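Local structure of pentafunctional AROM polypeptide (Schizosaccharomyces pombe, 5SWV) at residues A[259-264]-A[285-290]. The protein carries, in this fragment, the dehydroquinate dehydratase and shikimate dehydrogenase domains, which probably catalyse the third and fourth steps of the shikimate pathway. Residues are numbered along the deposited sequence; the frame is centred on the assembly and turned at random.
Sequences KPIKHS and AFETDT
Lys259 and Ile261 meet Glu287 and Asp289 in a loop-to-loop contact, mostly polar, within the shikimate dehydrogenase substrate-binding domain. The two loops leave neighbouring parallel strands, 253-257 and the outermost 282-285, of its mixed sheet. Ser264 and Ser266 lie where, in related shikimate dehydrogenases, two serines bind shikimate. Glu287 CG lies anti to the backbone N (chi1 -161°), and the chain beyond is extended, with the carboxylate beside Pro260, which follows a cis peptide bond. OE1 accepts the backbone N-H of Ile261 at 3.2 Å in a nearly straight bond (172°), on the anti side and 29° out of the carboxylate plane. Its other oxygen, OE2, stands 3.6 Å from Lys259 NZ, a longer ionic pairing. Lys259 crosses Glu287 at about a right angle, CG to CG, and its ammonium is held more closely by Asp289, with NZ 2.7 Å from OD1 and nearly in line with the C-O bond. Lys259 CD passes 3.7 Å from Thr288 O, a carbonyl oxygen hydrogen-bonded to Tyr312 OH. The buried Ile261 passes the Glu287 side chain heading the opposite way; its CG1 touches Glu287 CB, and CD1 reaches Ala285 CB at 3.9 Å. One lysine thus faces two carboxylates, which should favour its charged form, probably modestly because all three residues are solvent-exposed, while the Ile261 amide probably helps offset the negative charge of Glu287.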
loop_
_atom_site.group_PDB
_atom_site.type_symbol
_atom_site.label_atom_id
_atom_site.label_comp_id
_atom_site.label_asym_id
_atom_site.label_seq_id
_atom_site.Cartn_x
_atom_site.Cartn_y
_atom_site.Cartn_z
ATOM N N LYS A 259 20.867 18.959 -8.704
ATOM C CA LYS A 259 21.910 19.914 -8.326
ATOM C C LYS A 259 21.297 21.223 -7.816
ATOM O O LYS A 259 20.540 21.858 -8.540
ATOM C CB LYS A 259 22.798 20.222 -9.532
ATOM C CG LYS A 259 24.108 20.916 -9.189
ATOM C CD LYS A 259 24.822 21.373 -10.461
ATOM C CE LYS A 259 25.997 22.305 -10.188
ATOM N NZ LYS A 259 27.190 21.518 -9.786
ATOM N N PRO A 260 21.610 21.637 -6.573
ATOM C CA PRO A 260 22.416 20.981 -5.530
ATOM C C PRO A 260 21.636 19.887 -4.777
ATOM O O PRO A 260 20.446 20.040 -4.530
ATOM C CB PRO A 260 22.772 22.136 -4.587
ATOM C CG PRO A 260 21.637 23.100 -4.730
ATOM C CD PRO A 260 21.141 22.974 -6.147
ATOM N N ILE A 261 22.312 18.794 -4.437
ATOM C CA ILE A 261 21.724 17.711 -3.630
ATOM C C ILE A 261 22.541 17.336 -2.388
ATOM O O ILE A 261 22.038 16.629 -1.528
ATOM C CB ILE A 261 21.401 16.478 -4.499
ATOM C CG1 ILE A 261 22.639 15.961 -5.227
ATOM C CG2 ILE A 261 20.337 16.833 -5.532
ATOM C CD1 ILE A 261 22.373 14.738 -6.070
ATOM N N LYS A 262 23.787 17.797 -2.302
ATOM C CA LYS A 262 24.557 17.904 -1.059
ATOM C C LYS A 262 23.745 17.600 0.211
ATOM O O LYS A 262 24.013 16.628 0.886
ATOM C CB LYS A 262 25.157 19.336 -1.009
ATOM C CG LYS A 262 26.088 19.698 0.167
ATOM C CD LYS A 262 26.553 21.170 0.085
ATOM C CE LYS A 262 27.192 21.724 1.371
ATOM N NZ LYS A 262 28.677 21.605 1.486
ATOM N N HIS A 263 22.736 18.424 0.491
ATOM C CA HIS A 263 21.974 18.385 1.746
ATOM C C HIS A 263 20.630 17.658 1.679
ATOM O O HIS A 263 19.862 17.700 2.636
ATOM C CB HIS A 263 21.728 19.818 2.242
ATOM C CG HIS A 263 22.944 20.473 2.823
ATOM N ND1 HIS A 263 23.448 21.664 2.341
ATOM C CD2 HIS A 263 23.754 20.105 3.847
ATOM C CE1 HIS A 263 24.511 22.006 3.049
ATOM N NE2 HIS A 263 24.724 21.071 3.961
ATOM N N SER A 264 20.328 16.999 0.568
ATOM C CA SER A 264 19.132 16.158 0.490
ATOM C C SER A 264 19.184 15.045 1.547
ATOM O O SER A 264 20.227 14.427 1.748
ATOM C CB SER A 264 18.985 15.541 -0.907
ATOM O OG SER A 264 17.973 14.550 -0.928
ATOM N N ALA A 285 23.302 10.157 -3.172
ATOM C CA ALA A 285 23.364 11.369 -3.979
ATOM C C ALA A 285 24.419 11.217 -5.093
ATOM O O ALA A 285 25.518 10.728 -4.848
ATOM C CB ALA A 285 23.684 12.568 -3.099
ATOM N N PHE A 286 24.056 11.589 -6.315
ATOM C CA PHE A 286 24.972 11.582 -7.453
ATOM C C PHE A 286 24.773 12.880 -8.241
ATOM O O PHE A 286 24.101 12.915 -9.279
ATOM C CB PHE A 286 24.759 10.343 -8.326
ATOM C CG PHE A 286 25.853 10.124 -9.328
ATOM C CD1 PHE A 286 27.042 9.491 -8.954
ATOM C CD2 PHE A 286 25.715 10.553 -10.640
ATOM C CE1 PHE A 286 28.071 9.295 -9.873
ATOM C CE2 PHE A 286 26.733 10.354 -11.562
ATOM C CZ PHE A 286 27.912 9.731 -11.181
ATOM N N GLU A 287 25.375 13.946 -7.717
ATOM C CA GLU A 287 25.242 15.283 -8.272
ATOM C C GLU A 287 25.972 15.392 -9.604
ATOM O O GLU A 287 27.100 14.941 -9.707
ATOM C CB GLU A 287 25.804 16.307 -7.287
ATOM C CG GLU A 287 25.310 17.712 -7.546
ATOM C CD GLU A 287 25.872 18.712 -6.566
ATOM O OE1 GLU A 287 25.337 18.822 -5.429
ATOM O OE2 GLU A 287 26.843 19.395 -6.955
ATOM N N THR A 288 25.337 15.962 -10.624
ATOM C CA THR A 288 26.019 16.181 -11.899
ATOM C C THR A 288 25.734 17.550 -12.492
ATOM O O THR A 288 24.689 18.145 -12.228
ATOM C CB THR A 288 25.656 15.126 -12.950
ATOM O OG1 THR A 288 24.255 15.210 -13.241
ATOM C CG2 THR A 288 26.030 13.731 -12.467
ATOM N N ASP A 289 26.680 18.014 -13.312
ATOM C CA ASP A 289 26.638 19.340 -13.935
ATOM C C ASP A 289 25.715 19.382 -15.143
ATOM O O ASP A 289 25.069 20.404 -15.403
ATOM C CB ASP A 289 28.058 19.789 -14.336
ATOM C CG ASP A 289 28.913 20.191 -13.137
ATOM O OD1 ASP A 289 28.365 20.588 -12.084
ATOM O OD2 ASP A 289 30.147 20.122 -13.252
ATOM N N THR A 290 25.689 18.282 -15.885
ATOM C CA THR A 290 24.716 18.070 -16.942
ATOM C C THR A 290 23.849 16.873 -16.586
ATOM O O THR A 290 24.208 16.047 -15.748
ATOM C CB THR A 290 25.370 17.849 -18.340
ATOM O OG1 THR A 290 25.906 16.521 -18.448
ATOM C CG2 THR A 290 26.476 18.867 -18.603
#